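Local coordinates for aluminum resistance protein (Clostridium novyi, PDB 3I16) that is probably a pyridoxal-phosphate-dependent carbon-sulfur lyase of the methionine gamma-lyase family, thought to take part in aluminum resistance, at residues L195-K207 and M225-L237. Residues are numbered along the deposited sequence; the frame is centred on the assembly and turned at random.
Sequences LIEDIKSIVDCVK and MDTKEPTDVGADL. With EDO (1,2-ethanediol), chain N.
Ile196 and Val233 meet at the tight end of this contact. It lies in the large PLP-binding domain of the aminotransferase fold. Helix 196-209 packs there on the loop that joins strands 214-218 and 237-241 of the mixed sheet. Ile196 CG2 sits 3.6 Å from Val233 CG1. The other branch of Ile196 turns to the backbone of the loop. Its CG1 is anti to its own carbonyl carbon (chi1 -67°), and CD1 ends 3.6 Å from Lys228 O, beside the ring of Pro230. Ile199 approaches the same proline from the next turn of the helix, with CD1 4.0 Å from Pro230 CG. Beyond it, Pro230 also touches Val217 of strand 214-218, so this side faces the sheet.

Residues 230-232 form a 3-10 turn, which is tied together by its own bonds. Pro230 O accepts from both Val233 N and Ala235 N. Asp232 OD2 takes Glu229 N with its anti lone pair. Farther along, Val203 CG1 lies 3.5 Å from Gly234 O.

The other side is looser and wetter. Lys200 lays only the start of its chain across Val233, CB to CB at 3.7 Å. Its exposed end leads away from the loop to a salt bridge with Asp204 OD2. A water donates to both Asp204 OD1 and Val233 O, linking helix to loop.

Lys207 closes the far end. Its chain bends at chi2 (-67°) and is extended beyond, which carries NZ to Asp236. NZ donates as well to Lys211 O and Ile213 O. Cys215 N is a further donor to Asp236 OD2. That same oxygen uses its syn lone pair for the salt bridge with Lys207 NZ, at 2.9 Å.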
ATOM      1  N   LEU B 195      -3.032  33.080 -20.850  1.00 15.72           N
ATOM      2  CA  LEU B 195      -2.299  33.590 -19.728  1.00 14.18           C
ATOM      3  C   LEU B 195      -3.299  33.952 -18.613  1.00 14.12           C
ATOM      4  O   LEU B 195      -4.494  34.110 -18.858  1.00 14.11           O
ATOM      5  CB  LEU B 195      -1.516  34.821 -20.141  1.00 15.60           C
ATOM      6  CG  LEU B 195      -0.471  34.667 -21.265  1.00 17.98           C
ATOM      7  CD1 LEU B 195       0.063  36.027 -21.691  1.00 19.50           C
ATOM      8  CD2 LEU B 195       0.666  33.768 -20.857  1.00 15.83           C
ATOM      9  N   ILE B 196      -2.801  34.101 -17.397  1.00 14.23           N
ATOM     10  CA  ILE B 196      -3.640  34.503 -16.268  1.00 13.50           C
ATOM     11  C   ILE B 196      -4.347  35.837 -16.555  1.00 14.91           C
ATOM     12  O   ILE B 196      -5.513  36.015 -16.148  1.00 14.56           O
ATOM     13  CB  ILE B 196      -2.825  34.607 -14.949  1.00 13.00           C
ATOM     14  CG1 ILE B 196      -2.339  33.225 -14.493  1.00 16.15           C
ATOM     15  CG2 ILE B 196      -3.645  35.352 -13.846  1.00 10.24           C
ATOM     16  CD1 ILE B 196      -3.447  32.191 -14.129  1.00 13.86           C
ATOM     17  N   GLU B 197      -3.664  36.768 -17.241  1.00 15.47           N
ATOM     18  CA  GLU B 197      -4.278  38.059 -17.603  1.00 16.14           C
ATOM     19  C   GLU B 197      -5.431  37.889 -18.593  1.00 16.56           C
ATOM     20  O   GLU B 197      -6.409  38.639 -18.530  1.00 14.58           O
ATOM     21  CB  GLU B 197      -3.255  39.073 -18.148  1.00 17.89           C
ATOM     22  CG  GLU B 197      -2.691  38.722 -19.527  1.00 28.27           C
ATOM     23  CD  GLU B 197      -1.792  39.793 -20.120  1.00 40.22           C
ATOM     24  OE1 GLU B 197      -1.219  40.601 -19.360  1.00 43.82           O
ATOM     25  OE2 GLU B 197      -1.655  39.810 -21.368  1.00 53.47           O
ATOM     26  N   ASP B 198      -5.313  36.920 -19.507  1.00 17.99           N
ATOM     27  CA  ASP B 198      -6.388  36.628 -20.473  1.00 17.62           C
ATOM     28  C   ASP B 198      -7.572  36.029 -19.726  1.00 15.57           C
ATOM     29  O   ASP B 198      -8.717  36.307 -20.038  1.00 15.19           O
ATOM     30  CB  ASP B 198      -5.945  35.623 -21.546  1.00 19.83           C
ATOM     31  CG  ASP B 198      -4.720  36.096 -22.376  1.00 22.71           C
ATOM     32  OD1 ASP B 198      -4.667  37.259 -22.792  1.00 19.22           O
ATOM     33  OD2 ASP B 198      -3.818  35.266 -22.631  1.00 23.90           O
ATOM     34  N   ILE B 199      -7.290  35.182 -18.741  1.00 15.79           N
ATOM     35  CA  ILE B 199      -8.340  34.568 -17.950  1.00 13.49           C
ATOM     36  C   ILE B 199      -9.069  35.647 -17.156  1.00 13.02           C
ATOM     37  O   ILE B 199     -10.297  35.654 -17.117  1.00 13.32           O
ATOM     38  CB  ILE B 199      -7.800  33.455 -17.032  1.00 15.51           C
ATOM     39  CG1 ILE B 199      -7.353  32.265 -17.895  1.00 11.84           C
ATOM     40  CG2 ILE B 199      -8.891  33.030 -16.025  1.00 12.31           C
ATOM     41  CD1 ILE B 199      -6.523  31.183 -17.181  1.00 10.87           C
ATOM     42  N   LYS B 200      -8.315  36.577 -16.565  1.00 13.02           N
ATOM     43  CA  LYS B 200      -8.906  37.693 -15.847  1.00 14.01           C
ATOM     44  C   LYS B 200      -9.816  38.507 -16.774  1.00 12.48           C
ATOM     45  O   LYS B 200     -10.917  38.872 -16.394  1.00 13.32           O
ATOM     46  CB  LYS B 200      -7.836  38.631 -15.279  1.00 13.88           C
ATOM     47  CG  LYS B 200      -8.415  39.787 -14.428  1.00 13.22           C
ATOM     48  CD  LYS B 200      -7.330  40.693 -13.888  1.00 17.28           C
ATOM     49  CE  LYS B 200      -7.879  41.674 -12.827  1.00 19.79           C
ATOM     50  NZ  LYS B 200      -9.039  42.469 -13.281  1.00 25.31           N
ATOM     51  N   SER B 201      -9.364  38.798 -17.983  1.00 12.12           N
ATOM     52  CA  SER B 201     -10.185  39.608 -18.884  1.00 13.93           C
ATOM     53  C   SER B 201     -11.518  38.907 -19.191  1.00 12.18           C
ATOM     54  O   SER B 201     -12.526  39.565 -19.280  1.00 12.38           O
ATOM     55  CB  SER B 201      -9.427  39.984 -20.168  1.00 14.38           C
ATOM     56  OG  SER B 201      -9.325  38.856 -21.003  1.00 27.54           O
ATOM     57  N   ILE B 202     -11.525  37.577 -19.319  1.00 12.48           N
ATOM     58  CA  ILE B 202     -12.772  36.833 -19.548  1.00 11.31           C
ATOM     59  C   ILE B 202     -13.676  36.900 -18.303  1.00 10.48           C
ATOM     60  O   ILE B 202     -14.873  37.219 -18.392  1.00 10.57           O
ATOM     61  CB  ILE B 202     -12.526  35.343 -19.935  1.00  8.89           C
ATOM     62  CG1 ILE B 202     -11.796  35.223 -21.291  1.00 11.78           C
ATOM     63  CG2 ILE B 202     -13.847  34.587 -19.950  1.00  9.18           C
ATOM     64  CD1 ILE B 202     -11.254  33.792 -21.593  1.00  8.04           C
ATOM     65  N   VAL B 203     -13.108  36.631 -17.140  1.00 10.38           N
ATOM     66  CA  VAL B 203     -13.912  36.682 -15.908  1.00 11.27           C
ATOM     67  C   VAL B 203     -14.544  38.056 -15.727  1.00 13.35           C
ATOM     68  O   VAL B 203     -15.783  38.154 -15.564  1.00 13.88           O
ATOM     69  CB  VAL B 203     -13.115  36.254 -14.680  1.00  7.79           C
ATOM     70  CG1 VAL B 203     -13.954  36.403 -13.418  1.00 16.93           C
ATOM     71  CG2 VAL B 203     -12.660  34.823 -14.864  1.00 11.10           C
ATOM     72  N   ASP B 204     -13.735  39.117 -15.801  1.00 13.25           N
ATOM     73  CA  ASP B 204     -14.277  40.483 -15.672  1.00 15.68           C
ATOM     74  C   ASP B 204     -15.394  40.780 -16.678  1.00 15.76           C
ATOM     75  O   ASP B 204     -16.401  41.402 -16.348  1.00 15.25           O
ATOM     76  CB  ASP B 204     -13.170  41.535 -15.805  1.00 15.79           C
ATOM     77  CG  ASP B 204     -12.205  41.497 -14.656  1.00 16.75           C
ATOM     78  OD1 ASP B 204     -12.493  40.802 -13.671  1.00 19.18           O
ATOM     79  OD2 ASP B 204     -11.160  42.160 -14.732  1.00 21.66           O
ATOM     80  N   CYS B 205     -15.216  40.317 -17.900  1.00 15.21           N
ATOM     81  CA  CYS B 205     -16.209  40.512 -18.935  1.00 15.09           C
ATOM     82  C   CYS B 205     -17.537  39.793 -18.613  1.00 14.09           C
ATOM     83  O   CYS B 205     -18.634  40.377 -18.722  1.00 12.70           O
ATOM     84  CB  CYS B 205     -15.615  40.003 -20.246  1.00 17.30           C
ATOM     85  SG  CYS B 205     -16.711  39.983 -21.625  1.00 21.40           S
ATOM     86  N   VAL B 206     -17.438  38.529 -18.232  1.00 12.97           N
ATOM     87  CA  VAL B 206     -18.624  37.718 -17.914  1.00 12.59           C
ATOM     88  C   VAL B 206     -19.413  38.278 -16.716  1.00 13.91           C
ATOM     89  O   VAL B 206     -20.638  38.454 -16.791  1.00 11.32           O
ATOM     90  CB  VAL B 206     -18.231  36.247 -17.636  1.00 10.98           C
ATOM     91  CG1 VAL B 206     -19.417  35.441 -17.031  1.00 15.73           C
ATOM     92  CG2 VAL B 206     -17.699  35.592 -18.902  1.00 10.04           C
ATOM     93  N   LYS B 207     -18.700  38.535 -15.616  1.00 14.37           N
ATOM     94  CA  LYS B 207     -19.286  39.054 -14.391  1.00 14.61           C
ATOM     95  C   LYS B 207     -19.922  40.443 -14.603  1.00 15.18           C
ATOM     96  O   LYS B 207     -20.869  40.821 -13.913  1.00 14.59           O
ATOM     97  CB  LYS B 207     -18.226  39.143 -13.290  1.00 14.49           C
ATOM     98  CG  LYS B 207     -17.602  37.832 -12.832  1.00 15.75           C
ATOM     99  CD  LYS B 207     -18.569  36.951 -12.123  1.00 19.03           C
ATOM    100  CE  LYS B 207     -17.874  35.696 -11.640  1.00 17.55           C
ATOM    101  NZ  LYS B 207     -18.812  34.817 -10.916  1.00 18.58           N
HETATM  102  N   MSE B 225       2.744  27.792 -13.312  1.00 13.76           N
HETATM  103  CA  MSE B 225       3.383  28.481 -14.434  1.00 15.07           C
HETATM  104  C   MSE B 225       3.576  29.961 -14.116  1.00 15.63           C
HETATM  105  O   MSE B 225       4.445  30.628 -14.704  1.00 16.72           O
HETATM  106  CB  MSE B 225       2.554  28.351 -15.705  1.00 13.20           C
HETATM  107  CG  MSE B 225       2.419  26.960 -16.259  1.00 17.12           C
HETATM  108 SE   MSE B 225       4.077  26.179 -16.911  0.75 11.19          SE
HETATM  109  CE  MSE B 225       4.711  25.427 -15.257  1.00  8.77           C
ATOM    110  N   ASP B 226       2.751  30.475 -13.208  1.00 12.91           N
ATOM    111  CA  ASP B 226       2.798  31.870 -12.835  1.00 15.11           C
ATOM    112  C   ASP B 226       2.667  31.876 -11.325  1.00 14.73           C
ATOM    113  O   ASP B 226       2.449  30.828 -10.718  1.00 14.68           O
ATOM    114  CB  ASP B 226       1.640  32.630 -13.518  1.00 17.04           C
ATOM    115  CG  ASP B 226       1.756  34.137 -13.392  1.00 19.91           C
ATOM    116  OD1 ASP B 226       2.755  34.704 -13.850  1.00 31.32           O
ATOM    117  OD2 ASP B 226       0.856  34.751 -12.808  1.00 26.98           O
ATOM    118  N   THR B 227       2.838  33.044 -10.715  1.00 14.25           N
ATOM    119  CA  THR B 227       2.699  33.187  -9.282  1.00 13.19           C
ATOM    120  C   THR B 227       1.214  33.234  -8.906  1.00 15.71           C
ATOM    121  O   THR B 227       0.872  33.050  -7.733  1.00 14.16           O
ATOM    122  CB  THR B 227       3.401  34.445  -8.748  1.00 14.75           C
ATOM    123  OG1 THR B 227       2.872  35.586  -9.416  1.00 15.63           O
ATOM    124  CG2 THR B 227       4.894  34.376  -9.005  1.00 12.01           C
ATOM    125  N   LYS B 228       0.355  33.503  -9.889  1.00 14.76           N
ATOM    126  CA  LYS B 228      -1.094  33.472  -9.702  1.00 16.88           C
ATOM    127  C   LYS B 228      -1.726  32.272 -10.410  1.00 16.13           C
ATOM    128  O   LYS B 228      -1.175  31.728 -11.369  1.00 18.55           O
ATOM    129  CB  LYS B 228      -1.743  34.744 -10.265  1.00 18.76           C
ATOM    130  CG  LYS B 228      -1.408  36.015  -9.518  1.00 18.36           C
ATOM    131  CD  LYS B 228      -2.306  37.164  -9.960  1.00 22.80           C
ATOM    132  CE  LYS B 228      -2.118  38.375  -9.072  1.00 23.62           C
ATOM    133  NZ  LYS B 228      -0.710  38.809  -9.082  1.00 27.65           N
ATOM    134  N   GLU B 229      -2.898  31.884  -9.932  1.00 16.57           N
ATOM    135  CA  GLU B 229      -3.705  30.833 -10.556  1.00 15.29           C
ATOM    136  C   GLU B 229      -5.038  31.498 -10.961  1.00 16.70           C
ATOM    137  O   GLU B 229      -5.302  32.655 -10.597  1.00 15.64           O
ATOM    138  CB  GLU B 229      -3.895  29.672  -9.596  1.00 12.67           C
ATOM    139  CG  GLU B 229      -2.588  28.902  -9.287  1.00 12.21           C
ATOM    140  CD  GLU B 229      -2.008  28.152 -10.484  1.00 14.65           C
ATOM    141  OE1 GLU B 229      -2.783  27.722 -11.358  1.00 19.02           O
ATOM    142  OE2 GLU B 229      -0.765  27.956 -10.530  1.00 17.04           O
ATOM    143  N   PRO B 230      -5.882  30.785 -11.722  1.00 17.68           N
ATOM    144  CA  PRO B 230      -7.119  31.439 -12.163  1.00 15.48           C
ATOM    145  C   PRO B 230      -8.023  31.865 -11.016  1.00 14.83           C
ATOM    146  O   PRO B 230      -8.791  32.811 -11.171  1.00 14.62           O
ATOM    147  CB  PRO B 230      -7.795  30.378 -13.022  1.00 15.55           C
ATOM    148  CG  PRO B 230      -6.676  29.545 -13.527  1.00 18.79           C
ATOM    149  CD  PRO B 230      -5.685  29.487 -12.385  1.00 16.42           C
ATOM    150  N   THR B 231      -7.917  31.193  -9.875  1.00 13.92           N
ATOM    151  CA  THR B 231      -8.711  31.526  -8.702  1.00 13.94           C
ATOM    152  C   THR B 231      -8.269  32.865  -8.073  1.00 13.77           C
ATOM    153  O   THR B 231      -9.000  33.437  -7.275  1.00 16.84           O
ATOM    154  CB  THR B 231      -8.631  30.382  -7.663  1.00 14.29           C
ATOM    155  OG1 THR B 231      -7.258  29.999  -7.506  1.00 13.19           O
ATOM    156  CG2 THR B 231      -9.427  29.153  -8.145  1.00  8.96           C
ATOM    157  N   ASP B 232      -7.079  33.350  -8.419  1.00 12.01           N
ATOM    158  CA  ASP B 232      -6.582  34.632  -7.948  1.00 13.40           C
ATOM    159  C   ASP B 232      -7.096  35.753  -8.853  1.00 13.96           C
ATOM    160  O   ASP B 232      -6.924  36.920  -8.516  1.00 16.02           O
ATOM    161  CB  ASP B 232      -5.039  34.652  -7.910  1.00 13.87           C
ATOM    162  CG  ASP B 232      -4.466  33.664  -6.930  1.00 15.54           C
ATOM    163  OD1 ASP B 232      -4.876  33.724  -5.758  1.00 19.00           O
ATOM    164  OD2 ASP B 232      -3.621  32.817  -7.321  1.00 18.83           O
ATOM    165  N   VAL B 233      -7.698  35.423 -10.002  1.00 13.56           N
ATOM    166  CA  VAL B 233      -8.242  36.462 -10.891  1.00 13.21           C
ATOM    167  C   VAL B 233      -9.752  36.308 -11.143  1.00 16.34           C
ATOM    168  O   VAL B 233     -10.263  36.704 -12.204  1.00 16.46           O
ATOM    169  CB  VAL B 233      -7.411  36.630 -12.214  1.00 13.69           C
ATOM    170  CG1 VAL B 233      -6.003  37.150 -11.871  1.00 10.63           C
ATOM    171  CG2 VAL B 233      -7.331  35.346 -13.029  1.00  6.83           C
ATOM    172  N   GLY B 234     -10.452  35.724 -10.166  1.00 14.96           N
ATOM    173  CA  GLY B 234     -11.915  35.636 -10.193  1.00 14.88           C
ATOM    174  C   GLY B 234     -12.598  34.332 -10.592  1.00 13.09           C
ATOM    175  O   GLY B 234     -13.815  34.303 -10.675  1.00 14.81           O
ATOM    176  N   ALA B 235     -11.851  33.262 -10.836  1.00 13.05           N
ATOM    177  CA  ALA B 235     -12.453  31.982 -11.185  1.00 12.88           C
ATOM    178  C   ALA B 235     -13.216  31.482  -9.967  1.00 16.10           C
ATOM    179  O   ALA B 235     -12.702  31.544  -8.857  1.00 15.60           O
ATOM    180  CB  ALA B 235     -11.371  30.958 -11.586  1.00 14.19           C
ATOM    181  N   ASP B 236     -14.433  30.987 -10.174  1.00 15.87           N
ATOM    182  CA  ASP B 236     -15.231  30.431  -9.093  1.00 14.38           C
ATOM    183  C   ASP B 236     -14.833  28.995  -8.809  1.00 14.11           C
ATOM    184  O   ASP B 236     -15.050  28.478  -7.710  1.00 12.88           O
ATOM    185  CB  ASP B 236     -16.722  30.468  -9.478  1.00 13.59           C
ATOM    186  CG  ASP B 236     -17.230  31.888  -9.683  1.00 16.48           C
ATOM    187  OD1 ASP B 236     -17.371  32.612  -8.692  1.00 17.11           O
ATOM    188  OD2 ASP B 236     -17.495  32.286 -10.830  1.00 17.73           O
ATOM    189  N   LEU B 237     -14.285  28.335  -9.816  1.00 15.14           N
ATOM    190  CA  LEU B 237     -13.955  26.921  -9.703  1.00 13.85           C
ATOM    191  C   LEU B 237     -12.953  26.568 -10.781  1.00 13.88           C
ATOM    192  O   LEU B 237     -13.049  27.056 -11.911  1.00 12.19           O
ATOM    193  CB  LEU B 237     -15.223  26.077  -9.883  1.00 12.68           C
ATOM    194  CG  LEU B 237     -15.164  24.549  -9.761  1.00 16.62           C
ATOM    195  CD1 LEU B 237     -14.824  24.107  -8.345  1.00 10.23           C
ATOM    196  CD2 LEU B 237     -16.512  23.897 -10.173  1.00 12.10           C
TER
HETATM  197  C1  EDO N 431      -3.480  33.635 -25.646  1.00 45.69           C
HETATM  198  O1  EDO N 431      -3.278  34.198 -26.943  1.00 53.73           O
HETATM  199  C2  EDO N 431      -2.216  33.850 -24.830  1.00 42.96           C
HETATM  200  O2  EDO N 431      -1.965  35.243 -24.642  1.00 43.53           O
HETATM  201  O   HOH W   1     -11.528  39.228 -12.024  1.00 25.48           O